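Long-range contact in ABC transporter binding protein AcbH (Actinoplanes, PDB 3OO8), which binds beta-D-galactopyranose as the extracellular solute receptor of a bacterial ABC transporter: residues A[132-144]-A[328-341]. The protein carries 2 engineered substitutions. Sequence-based numbering, arbitrary orientation.
Sequences YYLVPLYNYPWVV and EAAFLKTDHWDVGL
N139 and V339 form an antiparallel hydrogen-bonded pair, a buried contact that joins strand 134-147 to the short, weakly bonded strand 339-340 and to helix 325-332 before it. The evidence is a reciprocal pair of backbone bonds: N139 N to V339 O (2.9 Å, 161° at the hydrogen) and V339 N to N139 O (2.8 Å, 166°). Beside this bridge, water 2 donates to both N139 OD1 and G340 O, while N139 ND2 is hydrogen-bonded to T300. L341 crosses the N139 amide at about a right angle, with its CD1 3.6 Å from N139 ND2.

Toward the helix, L137 supplies apolar packing on both E328 and F331. With CG anti to the backbone N (chi1 -165°), its CD2 lies over one face of the F331 ring, 4.0 Å from the centroid, and its CD1 rests on E328 CG. The Y138 and F331 rings are almost parallel but slid apart, so the meeting is at Y138 CE2 and F331 CE2 (3.4 Å) with little overlap. D338 packs its CG 3.5 Å from Y138 CD1, and the Y138 hydroxyl is hydrogen-bonded to D301 and Y36. Water 1 bridges P136 O and E328 OE2, whereas L137 O is buried without a polar partner.

Past the bridge the chain leads to Y140, about 4 Å from Q266 between side chains, and then to W142, both Q266 and W142 being beta-D-galactose-binding residues. The pairing thus lies on the approach to the sugar site, consistent with one of the strands that connect the two lobes in class 2 solute-binding proteins.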
# COMPACT_ATOMS: atom_id res chain seq x y z
N TYR A 132 16.28 10.71 6.59
CA TYR A 132 15.24 9.78 7.05
C TYR A 132 14.27 10.50 7.99
O TYR A 132 14.68 11.31 8.81
CB TYR A 132 15.90 8.66 7.86
CG TYR A 132 16.64 7.64 7.03
CD1 TYR A 132 15.94 6.64 6.35
CD2 TYR A 132 18.02 7.66 6.92
CE1 TYR A 132 16.60 5.70 5.58
CE2 TYR A 132 18.69 6.70 6.14
CZ TYR A 132 17.97 5.72 5.48
OH TYR A 132 18.59 4.74 4.74
N TYR A 133 12.97 10.19 7.89
CA TYR A 133 11.93 10.79 8.74
C TYR A 133 10.98 9.75 9.34
O TYR A 133 10.25 10.05 10.29
CB TYR A 133 11.14 11.88 7.97
CG TYR A 133 11.99 13.08 7.64
CD1 TYR A 133 12.18 14.06 8.59
CD2 TYR A 133 12.57 13.21 6.37
CE1 TYR A 133 12.96 15.19 8.30
CE2 TYR A 133 13.35 14.33 6.08
CZ TYR A 133 13.53 15.29 7.04
OH TYR A 133 14.28 16.42 6.74
N LEU A 134 10.99 8.55 8.77
CA LEU A 134 10.06 7.50 9.19
C LEU A 134 10.81 6.26 9.65
O LEU A 134 11.85 5.90 9.06
CB LEU A 134 9.19 7.10 8.00
CG LEU A 134 8.02 6.11 8.25
CD1 LEU A 134 6.75 6.87 8.65
CD2 LEU A 134 7.75 5.19 7.05
N VAL A 135 10.25 5.56 10.65
CA VAL A 135 10.66 4.16 10.89
C VAL A 135 9.48 3.29 10.52
O VAL A 135 8.43 3.42 11.14
CB VAL A 135 10.97 3.84 12.34
CG1 VAL A 135 11.27 2.33 12.45
CG2 VAL A 135 12.19 4.63 12.81
N PRO A 136 9.64 2.43 9.50
CA PRO A 136 8.45 1.65 9.10
C PRO A 136 8.28 0.42 9.97
O PRO A 136 9.25 -0.04 10.60
CB PRO A 136 8.81 1.22 7.67
CG PRO A 136 10.26 1.09 7.66
CD PRO A 136 10.79 2.15 8.61
N LEU A 137 7.07 -0.14 9.97
CA LEU A 137 6.77 -1.32 10.80
C LEU A 137 6.27 -2.49 9.97
O LEU A 137 6.79 -3.60 10.11
CB LEU A 137 5.74 -0.98 11.91
CG LEU A 137 5.68 -2.06 13.01
CD1 LEU A 137 6.99 -2.15 13.79
CD2 LEU A 137 4.49 -1.74 13.93
N TYR A 138 5.26 -2.27 9.11
CA TYR A 138 4.67 -3.37 8.34
C TYR A 138 4.01 -2.82 7.07
O TYR A 138 3.74 -1.62 6.96
CB TYR A 138 3.59 -4.15 9.15
CG TYR A 138 2.52 -3.23 9.68
CD1 TYR A 138 1.50 -2.76 8.84
CD2 TYR A 138 2.59 -2.72 10.99
CE1 TYR A 138 0.55 -1.82 9.29
CE2 TYR A 138 1.68 -1.76 11.44
CZ TYR A 138 0.67 -1.33 10.59
OH TYR A 138 -0.22 -0.40 11.06
N ASN A 139 3.77 -3.73 6.14
CA ASN A 139 3.00 -3.43 4.92
C ASN A 139 2.20 -4.65 4.47
O ASN A 139 2.24 -5.69 5.13
CB ASN A 139 3.86 -2.77 3.82
CG ASN A 139 5.10 -3.56 3.45
OD1 ASN A 139 5.18 -4.78 3.64
ND2 ASN A 139 6.09 -2.85 2.87
N TYR A 140 1.50 -4.55 3.33
CA TYR A 140 0.78 -5.71 2.77
C TYR A 140 0.70 -5.47 1.27
O TYR A 140 0.74 -4.33 0.83
CB TYR A 140 -0.63 -5.86 3.37
CG TYR A 140 -1.53 -4.73 2.99
CD1 TYR A 140 -2.29 -4.80 1.82
CD2 TYR A 140 -1.60 -3.58 3.77
CE1 TYR A 140 -3.11 -3.73 1.46
CE2 TYR A 140 -2.41 -2.53 3.41
CZ TYR A 140 -3.15 -2.62 2.26
OH TYR A 140 -3.99 -1.58 1.84
N PRO A 141 0.53 -6.54 0.49
CA PRO A 141 0.63 -6.43 -0.97
C PRO A 141 -0.68 -6.29 -1.74
O PRO A 141 -1.73 -6.74 -1.28
CB PRO A 141 1.29 -7.75 -1.34
CG PRO A 141 0.61 -8.74 -0.35
CD PRO A 141 0.52 -7.95 0.95
N TRP A 142 -0.56 -5.66 -2.90
CA TRP A 142 -1.63 -5.59 -3.91
C TRP A 142 -1.17 -6.52 -5.03
O TRP A 142 -0.25 -6.20 -5.78
CB TRP A 142 -1.80 -4.16 -4.43
CG TRP A 142 -2.76 -3.37 -3.60
CD1 TRP A 142 -2.58 -2.94 -2.30
CD2 TRP A 142 -4.05 -2.93 -4.01
NE1 TRP A 142 -3.71 -2.23 -1.89
CE2 TRP A 142 -4.63 -2.25 -2.90
CE3 TRP A 142 -4.78 -3.04 -5.20
CZ2 TRP A 142 -5.89 -1.65 -2.98
CZ3 TRP A 142 -6.06 -2.46 -5.26
CH2 TRP A 142 -6.59 -1.80 -4.16
N VAL A 143 -1.87 -7.65 -5.18
CA VAL A 143 -1.41 -8.75 -6.03
C VAL A 143 -2.66 -9.47 -6.57
O VAL A 143 -3.76 -9.11 -6.21
CB VAL A 143 -0.54 -9.78 -5.20
CG1 VAL A 143 0.85 -9.21 -4.92
CG2 VAL A 143 -1.18 -10.10 -3.86
N VAL A 144 -2.46 -10.44 -7.46
CA VAL A 144 -3.59 -11.14 -8.13
C VAL A 144 -3.83 -12.47 -7.40
O VAL A 144 -2.98 -13.37 -7.39
CB VAL A 144 -3.22 -11.50 -9.60
CG1 VAL A 144 -4.44 -12.13 -10.26
CG2 VAL A 144 -2.73 -10.30 -10.42
N GLU A 328 8.54 -5.87 15.27
CA GLU A 328 7.53 -6.19 14.25
C GLU A 328 6.82 -7.47 14.57
O GLU A 328 5.59 -7.54 14.43
CB GLU A 328 8.19 -6.28 12.85
CG GLU A 328 8.89 -4.98 12.45
CD GLU A 328 9.68 -5.11 11.15
OE1 GLU A 328 9.65 -6.16 10.52
OE2 GLU A 328 10.34 -4.12 10.74
N ALA A 329 7.56 -8.51 14.98
CA ALA A 329 6.89 -9.78 15.28
C ALA A 329 5.91 -9.65 16.44
O ALA A 329 4.82 -10.20 16.37
CB ALA A 329 7.91 -10.87 15.58
N ALA A 330 6.30 -8.89 17.46
CA ALA A 330 5.43 -8.67 18.63
C ALA A 330 4.12 -7.97 18.23
O ALA A 330 3.03 -8.46 18.51
CB ALA A 330 6.15 -7.88 19.68
N PHE A 331 4.23 -6.85 17.53
CA PHE A 331 3.03 -6.11 17.11
C PHE A 331 2.11 -6.95 16.23
O PHE A 331 0.87 -6.86 16.26
CB PHE A 331 3.42 -4.83 16.35
CG PHE A 331 2.25 -4.03 15.93
CD1 PHE A 331 1.63 -3.19 16.83
CD2 PHE A 331 1.73 -4.13 14.63
CE1 PHE A 331 0.52 -2.44 16.45
CE2 PHE A 331 0.64 -3.39 14.27
CZ PHE A 331 0.03 -2.54 15.17
N LEU A 332 2.73 -7.77 15.37
CA LEU A 332 1.96 -8.52 14.38
C LEU A 332 1.36 -9.86 14.84
O LEU A 332 0.66 -10.51 14.07
CB LEU A 332 2.79 -8.72 13.10
CG LEU A 332 3.15 -7.40 12.39
CD1 LEU A 332 4.17 -7.75 11.30
CD2 LEU A 332 1.90 -6.80 11.76
N LYS A 333 1.58 -10.24 16.09
CA LYS A 333 1.07 -11.54 16.58
C LYS A 333 -0.40 -11.78 16.23
O LYS A 333 -0.78 -12.88 15.81
CB LYS A 333 1.26 -11.66 18.10
CG LYS A 333 2.70 -11.85 18.53
CD LYS A 333 2.75 -12.17 20.04
CE LYS A 333 2.15 -11.04 20.89
NZ LYS A 333 3.00 -9.80 21.07
N THR A 334 -1.23 -10.76 16.42
CA THR A 334 -2.66 -10.89 16.18
C THR A 334 -3.12 -10.27 14.86
O THR A 334 -4.32 -10.17 14.62
CB THR A 334 -3.49 -10.22 17.31
OG1 THR A 334 -3.19 -8.81 17.40
CG2 THR A 334 -3.23 -10.88 18.65
N ASP A 335 -2.18 -9.88 14.00
CA ASP A 335 -2.50 -9.28 12.70
C ASP A 335 -2.30 -10.37 11.65
O ASP A 335 -1.21 -10.90 11.51
CB ASP A 335 -1.51 -8.13 12.44
CG ASP A 335 -1.83 -7.32 11.16
OD1 ASP A 335 -2.21 -7.92 10.12
OD2 ASP A 335 -1.64 -6.08 11.18
N HIS A 336 -3.35 -10.72 10.92
CA HIS A 336 -3.26 -11.82 9.99
C HIS A 336 -2.82 -11.51 8.57
O HIS A 336 -2.63 -12.44 7.79
CB HIS A 336 -4.59 -12.58 9.95
CG HIS A 336 -5.02 -13.10 11.29
ND1 HIS A 336 -4.25 -13.99 12.02
CD2 HIS A 336 -6.13 -12.87 12.03
CE1 HIS A 336 -4.87 -14.27 13.15
NE2 HIS A 336 -6.01 -13.61 13.18
N TRP A 337 -2.65 -10.23 8.22
CA TRP A 337 -2.34 -9.88 6.82
C TRP A 337 -1.09 -9.03 6.64
O TRP A 337 -0.36 -9.22 5.69
CB TRP A 337 -3.54 -9.25 6.11
CG TRP A 337 -4.77 -10.06 6.40
CD1 TRP A 337 -5.82 -9.66 7.16
CD2 TRP A 337 -5.01 -11.43 6.05
NE1 TRP A 337 -6.73 -10.69 7.29
CE2 TRP A 337 -6.26 -11.79 6.61
CE3 TRP A 337 -4.31 -12.38 5.31
CZ2 TRP A 337 -6.81 -13.05 6.45
CZ3 TRP A 337 -4.87 -13.66 5.15
CH2 TRP A 337 -6.10 -13.97 5.72
N ASP A 338 -0.89 -8.06 7.52
CA ASP A 338 0.31 -7.23 7.42
C ASP A 338 1.58 -8.03 7.73
O ASP A 338 1.57 -8.99 8.51
CB ASP A 338 0.21 -6.08 8.42
CG ASP A 338 -0.94 -5.14 8.11
OD1 ASP A 338 -1.01 -4.65 6.97
OD2 ASP A 338 -1.77 -4.86 9.00
N VAL A 339 2.68 -7.61 7.12
CA VAL A 339 3.97 -8.26 7.35
C VAL A 339 5.08 -7.24 7.58
O VAL A 339 5.12 -6.14 6.98
CB VAL A 339 4.37 -9.22 6.18
CG1 VAL A 339 3.33 -10.37 6.06
CG2 VAL A 339 4.41 -8.46 4.84
N GLY A 340 5.97 -7.61 8.49
CA GLY A 340 7.14 -6.79 8.80
C GLY A 340 8.08 -6.57 7.62
O GLY A 340 8.21 -7.43 6.74
N LEU A 341 8.80 -5.45 7.65
CA LEU A 341 9.78 -5.13 6.59
C LEU A 341 11.19 -5.58 6.94
O LEU A 341 12.08 -5.55 6.07
CB LEU A 341 9.84 -3.63 6.28
CG LEU A 341 8.70 -3.06 5.44
CD1 LEU A 341 7.41 -2.93 6.26
CD2 LEU A 341 9.13 -1.69 4.88
O HOH W 1 10.29 -1.95 12.19
O HOH W 2 7.39 -6.38 4.05